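Local coordinates for CglIIR protein (Corynebacterium glutamicum, PDB 6F1S), which is the helicase-like NTPase H subunit of the restriction endonuclease CglI, probably a motor component, represented by its C-terminal domain, at residues Thr59-Phe64 against Ala74-Ala79; Asn69-Ala74 against Pro155-Pro160; Ile52-Ile57 against Ala123-Ile128. All blocks are in the same frame, centred on the assembly; numbering follows the deposited sequence.

Contact 1. Residues Thr59-Phe64 against Ala74-Ala79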
loop_
_atom_site.group_PDB
_atom_site.type_symbol
_atom_site.label_atom_id
_atom_site.label_comp_id
_atom_site.label_asym_id
_atom_site.label_seq_id
_atom_site.Cartn_x
_atom_site.Cartn_y
_atom_site.Cartn_z
ATOM N N THR A 59 2.055 -9.178 7.584
ATOM C CA THR A 59 3.458 -9.481 7.330
ATOM C C THR A 59 4.050 -8.527 6.303
ATOM O O THR A 59 5.186 -8.073 6.442
ATOM C CB THR A 59 3.624 -10.935 6.843
ATOM O OG1 THR A 59 3.081 -11.829 7.824
ATOM C CG2 THR A 59 5.091 -11.268 6.605
ATOM N N ILE A 60 3.266 -8.232 5.270
ATOM C CA ILE A 60 3.675 -7.307 4.220
ATOM C C ILE A 60 3.760 -5.884 4.764
ATOM O O ILE A 60 4.721 -5.162 4.497
ATOM C CB ILE A 60 2.697 -7.361 3.030
ATOM C CG1 ILE A 60 2.869 -8.682 2.273
ATOM C CG2 ILE A 60 2.888 -6.167 2.110
ATOM C CD1 ILE A 60 1.773 -8.966 1.278
ATOM N N LEU A 61 2.760 -5.498 5.550
ATOM C CA LEU A 61 2.735 -4.174 6.157
ATOM C C LEU A 61 3.918 -3.961 7.101
ATOM O O LEU A 61 4.466 -2.859 7.175
ATOM C CB LEU A 61 1.409 -3.954 6.898
ATOM C CG LEU A 61 0.159 -3.826 6.014
ATOM C CD1 LEU A 61 -1.109 -3.727 6.853
ATOM C CD2 LEU A 61 0.268 -2.631 5.078
ATOM N N ASN A 62 4.324 -5.015 7.809
ATOM C CA ASN A 62 5.463 -4.934 8.726
ATOM C C ASN A 62 6.774 -4.628 8.023
ATOM O O ASN A 62 7.741 -4.227 8.658
ATOM C CB ASN A 62 5.619 -6.234 9.514
ATOM C CG ASN A 62 4.594 -6.374 10.611
ATOM O OD1 ASN A 62 4.189 -5.388 11.226
ATOM N ND2 ASN A 62 4.161 -7.602 10.861
ATOM N N ALA A 63 6.811 -4.830 6.712
ATOM C CA ALA A 63 8.008 -4.530 5.946
ATOM C C ALA A 63 8.165 -3.025 5.789
ATOM O O ALA A 63 9.209 -2.542 5.344
ATOM C CB ALA A 63 7.961 -5.209 4.598
ATOM N N PHE A 64 7.119 -2.289 6.160
ATOM C CA PHE A 64 7.117 -0.836 6.046
ATOM C C PHE A 64 7.407 -0.154 7.374
ATOM O O PHE A 64 6.973 -0.608 8.436
ATOM C CB PHE A 64 5.770 -0.328 5.515
ATOM C CG PHE A 64 5.539 -0.596 4.050
ATOM C CD1 PHE A 64 5.843 0.365 3.100
ATOM C CD2 PHE A 64 4.997 -1.800 3.625
ATOM C CE1 PHE A 64 5.613 0.126 1.745
ATOM C CE2 PHE A 64 4.771 -2.044 2.280
ATOM C CZ PHE A 64 5.085 -1.079 1.339
ATOM N N ALA A 74 -0.020 0.782 12.606
ATOM C CA ALA A 74 -0.334 0.049 13.830
ATOM C C ALA A 74 -1.840 -0.083 14.030
ATOM O O ALA A 74 -2.342 -1.180 14.270
ATOM C CB ALA A 74 0.300 0.729 15.030
ATOM N N THR A 75 -2.555 1.036 13.925
ATOM C CA THR A 75 -4.012 1.054 14.074
ATOM C C THR A 75 -4.698 0.203 13.016
ATOM O O THR A 75 -5.616 -0.563 13.313
ATOM C CB THR A 75 -4.569 2.494 13.996
ATOM O OG1 THR A 75 -4.170 3.216 15.163
ATOM C CG2 THR A 75 -6.082 2.493 13.921
ATOM N N PHE A 76 -4.248 0.345 11.776
ATOM C CA PHE A 76 -4.812 -0.411 10.666
ATOM C C PHE A 76 -4.632 -1.907 10.901
ATOM O O PHE A 76 -5.576 -2.684 10.756
ATOM C CB PHE A 76 -4.166 0.017 9.347
ATOM C CG PHE A 76 -4.713 -0.695 8.141
ATOM C CD1 PHE A 76 -5.973 -0.388 7.651
ATOM C CD2 PHE A 76 -3.963 -1.662 7.490
ATOM C CE1 PHE A 76 -6.480 -1.036 6.537
ATOM C CE2 PHE A 76 -4.462 -2.318 6.373
ATOM C CZ PHE A 76 -5.723 -2.004 5.897
ATOM N N LYS A 77 -3.421 -2.297 11.289
ATOM C CA LYS A 77 -3.134 -3.689 11.614
ATOM C C LYS A 77 -4.010 -4.171 12.771
ATOM O O LYS A 77 -4.548 -5.278 12.727
ATOM C CB LYS A 77 -1.649 -3.871 11.943
ATOM C CG LYS A 77 -0.750 -3.907 10.702
ATOM C CD LYS A 77 0.677 -4.304 11.043
ATOM C CE LYS A 77 1.354 -3.252 11.909
ATOM N NZ LYS A 77 2.716 -3.676 12.337
ATOM N N ALA A 78 -4.170 -3.333 13.790
ATOM C CA ALA A 78 -5.047 -3.662 14.911
ATOM C C ALA A 78 -6.480 -3.904 14.436
ATOM O O ALA A 78 -7.134 -4.853 14.870
ATOM C CB ALA A 78 -5.014 -2.560 15.960
ATOM N N ALA A 79 -6.955 -3.050 13.532
ATOM C CA ALA A 79 -8.290 -3.202 12.960
ATOM C C ALA A 79 -8.437 -4.532 12.231
ATOM O O ALA A 79 -9.472 -5.188 12.326
ATOM C CB ALA A 79 -8.596 -2.053 12.018
HETATM O O HOH W 1 4.233 -1.933 10.250
#
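Two kinds of interaction tie Thr59-Phe64 to Ala74-Ala79: an apolar contact of Leu61 on the inner side and a polar contact of Asn62 on the outer side, with Lys77 taking part in both. On the apolar side the methyl CD1 of Leu61 approaches the Phe76 ring at its edge, in the ring plane, and lies 3.6 Å from Phe76 CD2, with CE2 almost as near. The two side chains meet at about a right angle. Phe76 has CG anti to its backbone N (chi1 -179°), which directs this edge at the leucine. The same methyl also rests on the aliphatic part of Lys77, with Leu61 CD1 3.9 Å from Lys77 CG. Both helices, 54-61 and 73-86, lie over one side of the central mixed sheet of this α/β domain: beneath this pair, Phe76 packs on Ile157 of strand 152-158. Leu61 also touches Leu73 of helix 73-86.

The polar side begins where the lysine chain bends about CG-CD (chi3 -66°), turning the ammonium group toward the exposed Asn62. Lys77 NZ donates to Asn62 OD1 at 2.5 Å, a short distance whose exact value the 2.40 Å data do not secure. The donor stands nearly in line with the amide C=O (163° at the oxygen). Lys77 NZ also donates to a water 3.1 Å away, and that water donates to Leu61 O at 3.2 Å. The ammonium group is thus held by one direct and one water-mediated link to neighbouring residues. Leu61 O is shared: it also accepts Phe64 N, closing the type I turn from Leu61 to Phe64, and sits at the edge of the Phe64 ring, in its plane.

Contact 2. Residues Asn69-Ala74 against Pro155-Pro160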
loop_
_atom_site.group_PDB
_atom_site.type_symbol
_atom_site.label_atom_id
_atom_site.label_comp_id
_atom_site.label_asym_id
_atom_site.label_seq_id
_atom_site.Cartn_x
_atom_site.Cartn_y
_atom_site.Cartn_z
ATOM N N ASN A 69 1.957 9.720 12.087
ATOM C CA ASN A 69 1.176 10.878 11.664
ATOM C C ASN A 69 0.963 10.893 10.158
ATOM O O ASN A 69 0.016 11.508 9.660
ATOM C CB ASN A 69 1.852 12.175 12.110
ATOM C CG ASN A 69 1.792 12.370 13.609
ATOM O OD1 ASN A 69 2.742 12.058 14.326
ATOM N ND2 ASN A 69 0.666 12.878 14.095
ATOM N N ASP A 70 1.851 10.215 9.439
ATOM C CA ASP A 70 1.732 10.085 7.994
ATOM C C ASP A 70 0.726 8.983 7.662
ATOM O O ASP A 70 -0.303 9.231 7.034
ATOM C CB ASP A 70 3.103 9.788 7.376
ATOM C CG ASP A 70 3.054 9.628 5.865
ATOM O OD1 ASP A 70 2.043 10.009 5.234
ATOM O OD2 ASP A 70 4.050 9.131 5.302
ATOM N N LEU A 71 1.031 7.768 8.095
ATOM C CA LEU A 71 0.140 6.638 7.899
ATOM C C LEU A 71 0.203 5.736 9.124
ATOM O O LEU A 71 1.253 5.183 9.449
ATOM C CB LEU A 71 0.515 5.864 6.632
ATOM C CG LEU A 71 -0.419 4.706 6.284
ATOM C CD1 LEU A 71 -1.828 5.220 6.031
ATOM C CD2 LEU A 71 0.097 3.928 5.083
ATOM N N ASP A 72 -0.919 5.598 9.814
ATOM C CA ASP A 72 -0.925 4.848 11.057
ATOM C C ASP A 72 -1.117 3.359 10.784
ATOM O O ASP A 72 -2.243 2.864 10.746
ATOM C CB ASP A 72 -2.015 5.369 11.987
ATOM C CG ASP A 72 -1.836 4.893 13.408
ATOM O OD1 ASP A 72 -0.767 4.318 13.706
ATOM O OD2 ASP A 72 -2.751 5.106 14.226
ATOM N N LEU A 73 -0.008 2.654 10.596
ATOM C CA LEU A 73 -0.060 1.247 10.225
ATOM C C LEU A 73 -0.421 0.363 11.411
ATOM O O LEU A 73 -1.061 -0.668 11.242
ATOM C CB LEU A 73 1.271 0.805 9.613
ATOM C CG LEU A 73 1.430 1.259 8.164
ATOM C CD1 LEU A 73 2.791 0.888 7.605
ATOM C CD2 LEU A 73 0.317 0.662 7.322
ATOM N N ALA A 74 -0.020 0.782 12.606
ATOM C CA ALA A 74 -0.334 0.049 13.830
ATOM C C ALA A 74 -1.840 -0.083 14.030
ATOM O O ALA A 74 -2.342 -1.180 14.270
ATOM C CB ALA A 74 0.300 0.729 15.030
ATOM N N PRO A 155 2.028 2.275 -0.038
ATOM C CA PRO A 155 0.787 1.642 0.416
ATOM C C PRO A 155 -0.396 2.605 0.544
ATOM O O PRO A 155 -0.244 3.737 0.989
ATOM C CB PRO A 155 1.177 1.088 1.787
ATOM C CG PRO A 155 2.167 2.097 2.296
ATOM C CD PRO A 155 2.937 2.575 1.084
ATOM N N ASN A 156 -1.570 2.135 0.147
ATOM C CA ASN A 156 -2.812 2.867 0.333
ATOM C C ASN A 156 -3.814 1.924 0.971
ATOM O O ASN A 156 -4.113 0.873 0.421
ATOM C CB ASN A 156 -3.342 3.409 -1.001
ATOM C CG ASN A 156 -4.727 4.028 -0.879
ATOM O OD1 ASN A 156 -4.868 5.249 -0.818
ATOM N ND2 ASN A 156 -5.756 3.186 -0.851
ATOM N N ILE A 157 -4.313 2.290 2.144
ATOM C CA ILE A 157 -5.220 1.421 2.879
ATOM C C ILE A 157 -6.608 2.033 2.976
ATOM O O ILE A 157 -6.770 3.253 2.924
ATOM C CB ILE A 157 -4.700 1.132 4.302
ATOM C CG1 ILE A 157 -4.550 2.441 5.078
ATOM C CG2 ILE A 157 -3.371 0.383 4.246
ATOM C CD1 ILE A 157 -4.042 2.271 6.487
ATOM N N LYS A 158 -7.606 1.169 3.107
ATOM C CA LYS A 158 -8.987 1.600 3.234
ATOM C C LYS A 158 -9.773 0.534 3.985
ATOM O O LYS A 158 -9.825 -0.619 3.560
ATOM C CB LYS A 158 -9.597 1.862 1.856
ATOM C CG LYS A 158 -11.057 2.291 1.871
ATOM C CD LYS A 158 -11.519 2.633 0.456
ATOM C CE LYS A 158 -12.961 3.098 0.430
ATOM N NZ LYS A 158 -13.901 1.969 0.654
ATOM N N LEU A 159 -10.358 0.915 5.115
ATOM C CA LEU A 159 -11.176 -0.008 5.900
ATOM C C LEU A 159 -12.615 0.006 5.383
ATOM O O LEU A 159 -13.082 1.021 4.863
ATOM C CB LEU A 159 -11.115 0.352 7.391
ATOM C CG LEU A 159 -9.800 0.043 8.128
ATOM C CD1 LEU A 159 -9.780 0.660 9.509
ATOM C CD2 LEU A 159 -9.564 -1.449 8.238
ATOM N N PRO A 160 -13.322 -1.133 5.506
ATOM C CA PRO A 160 -14.694 -1.222 4.988
ATOM C C PRO A 160 -15.671 -0.335 5.763
ATOM O O PRO A 160 -15.470 -0.078 6.953
ATOM C CB PRO A 160 -15.038 -2.707 5.154
ATOM C CG PRO A 160 -14.133 -3.194 6.238
ATOM C CD PRO A 160 -12.869 -2.399 6.111
#
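The pyrrolidine ring of Pro155 is the cyclic group directly engaged, met by Leu71 on the side that bears the proline carbonyl group. Methyl CD2 of Leu71 stands 3.9 Å from Pro155 CG, and the C-gamma endo pucker tilts that corner of the ring toward the leucine. Elsewhere on the ring, Phe64 packs at Pro155 CD. The other branch of the same leucine serves the next inward-facing residue of the strand: Leu71 CD1 lies 3.7 Å from Ile157 CD1, with Ile157 CG1 slightly farther. With CG anti to the backbone N (chi1 -176°), Leu71 extends from the chain and spreads its two methyls over Pro155 and Ile157. Ile157 holds CG1 in the crowded position between backbone N and carbonyl carbon (chi1 60°), and its chain then runs straight to CD1.

The alternation is that of a β-strand: Pro155 and Ile157 present one side to Leu71, while Asn156 between them points away. Strand 152-158 lies in the mixed sheet between 21-23 and 126-132, and the segment laid over it is the approach to helix 73-86. That approach makes an inverse γ turn centred on Asp72, the N-cap residue, whose OD2 is hydrogen-bonded to Thr75 OG1. Asp70, turned elsewhere, accepts the backbone N-H groups of Ala25 and Asp26 with its two carboxylate oxygens. No hydrogen bond crosses between the segments, and all three touching residues are buried. Tyr22 of strand 21-23 touches both Leu71 and Ile157.

Contact 3. Residues Ile52-Ile57 against Ala123-Ile128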
loop_
_atom_site.group_PDB
_atom_site.type_symbol
_atom_site.label_atom_id
_atom_site.label_comp_id
_atom_site.label_asym_id
_atom_site.label_seq_id
_atom_site.Cartn_x
_atom_site.Cartn_y
_atom_site.Cartn_z
ATOM N N ILE A 52 -6.473 -11.964 -0.019
ATOM C CA ILE A 52 -5.335 -12.484 0.723
ATOM C C ILE A 52 -5.657 -12.490 2.218
ATOM O O ILE A 52 -6.363 -11.609 2.710
ATOM C CB ILE A 52 -4.069 -11.649 0.430
ATOM C CG1 ILE A 52 -2.831 -12.267 1.082
ATOM C CG2 ILE A 52 -4.271 -10.204 0.854
ATOM C CD1 ILE A 52 -1.549 -11.515 0.791
ATOM N N GLY A 53 -5.166 -13.502 2.926
ATOM C CA GLY A 53 -5.435 -13.656 4.347
ATOM C C GLY A 53 -4.825 -12.561 5.205
ATOM O O GLY A 53 -3.768 -12.021 4.879
HETATM N N MSE A 54 -5.491 -12.254 6.314
HETATM C CA MSE A 54 -5.105 -11.160 7.208
HETATM C C MSE A 54 -3.659 -11.211 7.669
HETATM O O MSE A 54 -2.955 -10.206 7.628
HETATM C CB MSE A 54 -6.011 -11.147 8.440
HETATM C CG MSE A 54 -7.455 -10.825 8.128
HETATM SE SE MSE A 54 -7.617 -9.129 7.181
HETATM C CE MSE A 54 -9.560 -9.022 7.106
ATOM N N ARG A 55 -3.222 -12.380 8.117
ATOM C CA ARG A 55 -1.861 -12.546 8.601
ATOM C C ARG A 55 -0.822 -12.238 7.520
ATOM O O ARG A 55 0.270 -11.738 7.815
ATOM C CB ARG A 55 -1.664 -13.963 9.136
ATOM C CG ARG A 55 -0.270 -14.224 9.644
ATOM C CD ARG A 55 -0.092 -15.660 10.083
ATOM N NE ARG A 55 1.296 -15.933 10.440
ATOM C CZ ARG A 55 1.740 -17.115 10.850
ATOM N NH1 ARG A 55 0.903 -18.140 10.959
ATOM N NH2 ARG A 55 3.021 -17.271 11.150
ATOM N N ALA A 56 -1.163 -12.525 6.267
ATOM C CA ALA A 56 -0.229 -12.306 5.168
ATOM C C ALA A 56 -0.123 -10.820 4.850
ATOM O O ALA A 56 0.959 -10.315 4.552
ATOM C CB ALA A 56 -0.655 -13.089 3.939
ATOM N N ILE A 57 -1.259 -10.134 4.912
ATOM C CA ILE A 57 -1.306 -8.681 4.822
ATOM C C ILE A 57 -0.428 -8.029 5.887
ATOM O O ILE A 57 0.389 -7.156 5.577
ATOM C CB ILE A 57 -2.749 -8.157 4.981
ATOM C CG1 ILE A 57 -3.516 -8.299 3.673
ATOM C CG2 ILE A 57 -2.747 -6.698 5.386
ATOM C CD1 ILE A 57 -3.114 -7.288 2.622
ATOM N N ALA A 123 -16.677 -4.008 1.205
ATOM C CA ALA A 123 -16.715 -5.214 2.022
ATOM C C ALA A 123 -15.334 -5.583 2.549
ATOM O O ALA A 123 -15.153 -5.791 3.745
ATOM C CB ALA A 123 -17.295 -6.371 1.227
ATOM N N HIS A 124 -14.364 -5.666 1.648
ATOM C CA HIS A 124 -13.023 -6.103 2.014
ATOM C C HIS A 124 -12.141 -4.947 2.461
ATOM O O HIS A 124 -12.108 -3.899 1.814
ATOM C CB HIS A 124 -12.346 -6.816 0.837
ATOM C CG HIS A 124 -13.020 -8.086 0.420
ATOM N ND1 HIS A 124 -12.864 -9.271 1.105
ATOM C CD2 HIS A 124 -13.839 -8.359 -0.623
ATOM C CE1 HIS A 124 -13.567 -10.217 0.509
ATOM N NE2 HIS A 124 -14.167 -9.690 -0.542
ATOM N N PRO A 125 -11.424 -5.131 3.578
ATOM C CA PRO A 125 -10.307 -4.229 3.867
ATOM C C PRO A 125 -9.387 -4.209 2.654
ATOM O O PRO A 125 -9.079 -5.275 2.121
ATOM C CB PRO A 125 -9.632 -4.871 5.080
ATOM C CG PRO A 125 -10.702 -5.686 5.717
ATOM C CD PRO A 125 -11.576 -6.176 4.603
ATOM N N LEU A 126 -8.988 -3.026 2.207
ATOM C CA LEU A 126 -8.306 -2.896 0.930
ATOM C C LEU A 126 -6.883 -2.359 1.080
ATOM O O LEU A 126 -6.661 -1.335 1.724
ATOM C CB LEU A 126 -9.115 -1.981 -0.000
ATOM C CG LEU A 126 -8.536 -1.732 -1.391
ATOM C CD1 LEU A 126 -8.439 -3.031 -2.174
ATOM C CD2 LEU A 126 -9.367 -0.708 -2.153
ATOM N N LEU A 127 -5.924 -3.067 0.488
ATOM C CA LEU A 127 -4.547 -2.583 0.390
ATOM C C LEU A 127 -4.149 -2.432 -1.074
ATOM O O LEU A 127 -4.158 -3.400 -1.839
ATOM C CB LEU A 127 -3.571 -3.526 1.105
ATOM C CG LEU A 127 -2.066 -3.231 0.963
ATOM C CD1 LEU A 127 -1.674 -1.943 1.679
ATOM C CD2 LEU A 127 -1.195 -4.397 1.443
ATOM N N ILE A 128 -3.817 -1.210 -1.465
ATOM C CA ILE A 128 -3.322 -0.948 -2.808
ATOM C C ILE A 128 -1.843 -0.587 -2.728
ATOM O O ILE A 128 -1.466 0.335 -2.007
ATOM C CB ILE A 128 -4.109 0.193 -3.493
ATOM C CG1 ILE A 128 -5.607 -0.136 -3.530
ATOM C CG2 ILE A 128 -3.570 0.455 -4.885
ATOM C CD1 ILE A 128 -6.464 0.929 -4.226
#
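The first turn of helix 54-61, N-capped by Gly53, passes over the start of strand 126-132 with CA atoms 9.3 Å apart at Met54 and Pro125 and 8.2 Å apart at Ile57 and Leu127. These distances are bridged wholly by apolar side chains, from helix positions three residues apart to chain positions two apart. Met54, a selenomethionine, bends at its second torsion (chi2 -56°), carrying its terminal methyl toward the sheet although the side chain leaves the backbone obliquely; Met54 CE ends 3.8 Å from Pro125 CG. The two side chains are roughly perpendicular.

Ile57 and Leu127 both set out toward the opposing segment and then slide past one another in opposite directions, so that Ile57 CD1 lies 3.7 Å from Leu127 CD2 and also comes close to Leu127 CB. Leu127 reaches out with CG anti to its backbone N (chi1 174°), which sets CD2 beside the isoleucine tip. Leu80 of helix 73-86 touches both Ile57 and Pro125, and Phe83 touches Met54, so the neighbouring helix adds to this buried apolar layer. Leu126, between the two contact residues, faces the reverse side and meets Leu117 of helix 112-120. With helices 54-61 and 73-86 on one face of the mixed sheet and helix 112-120 on the other, the layering is that of an α/β/α sandwich.

Contacts 2 and 3 are buried and purely apolar, whereas contact 1 runs from the core to the surface and adds a hydrogen bond and a bridging water at its outer side. Contact 1 joins two helices; contact 3 lays helix 54-61 on strand 126-132, and contact 2 lays the loop leading into helix 73-86 on strand 152-158. These strands are neighbours, probably hydrogen-bonded through Asn156 N to Ile128 O and Leu126 N to Lys158 O. The layers interlock through side chains: Phe76 of contact 1 packs on Leu159 of contact 2, Leu61 on Leu127 of contact 3, and Ile157 on Leu127. Contact 1 is nested in sequence within the loop closed by contact 3.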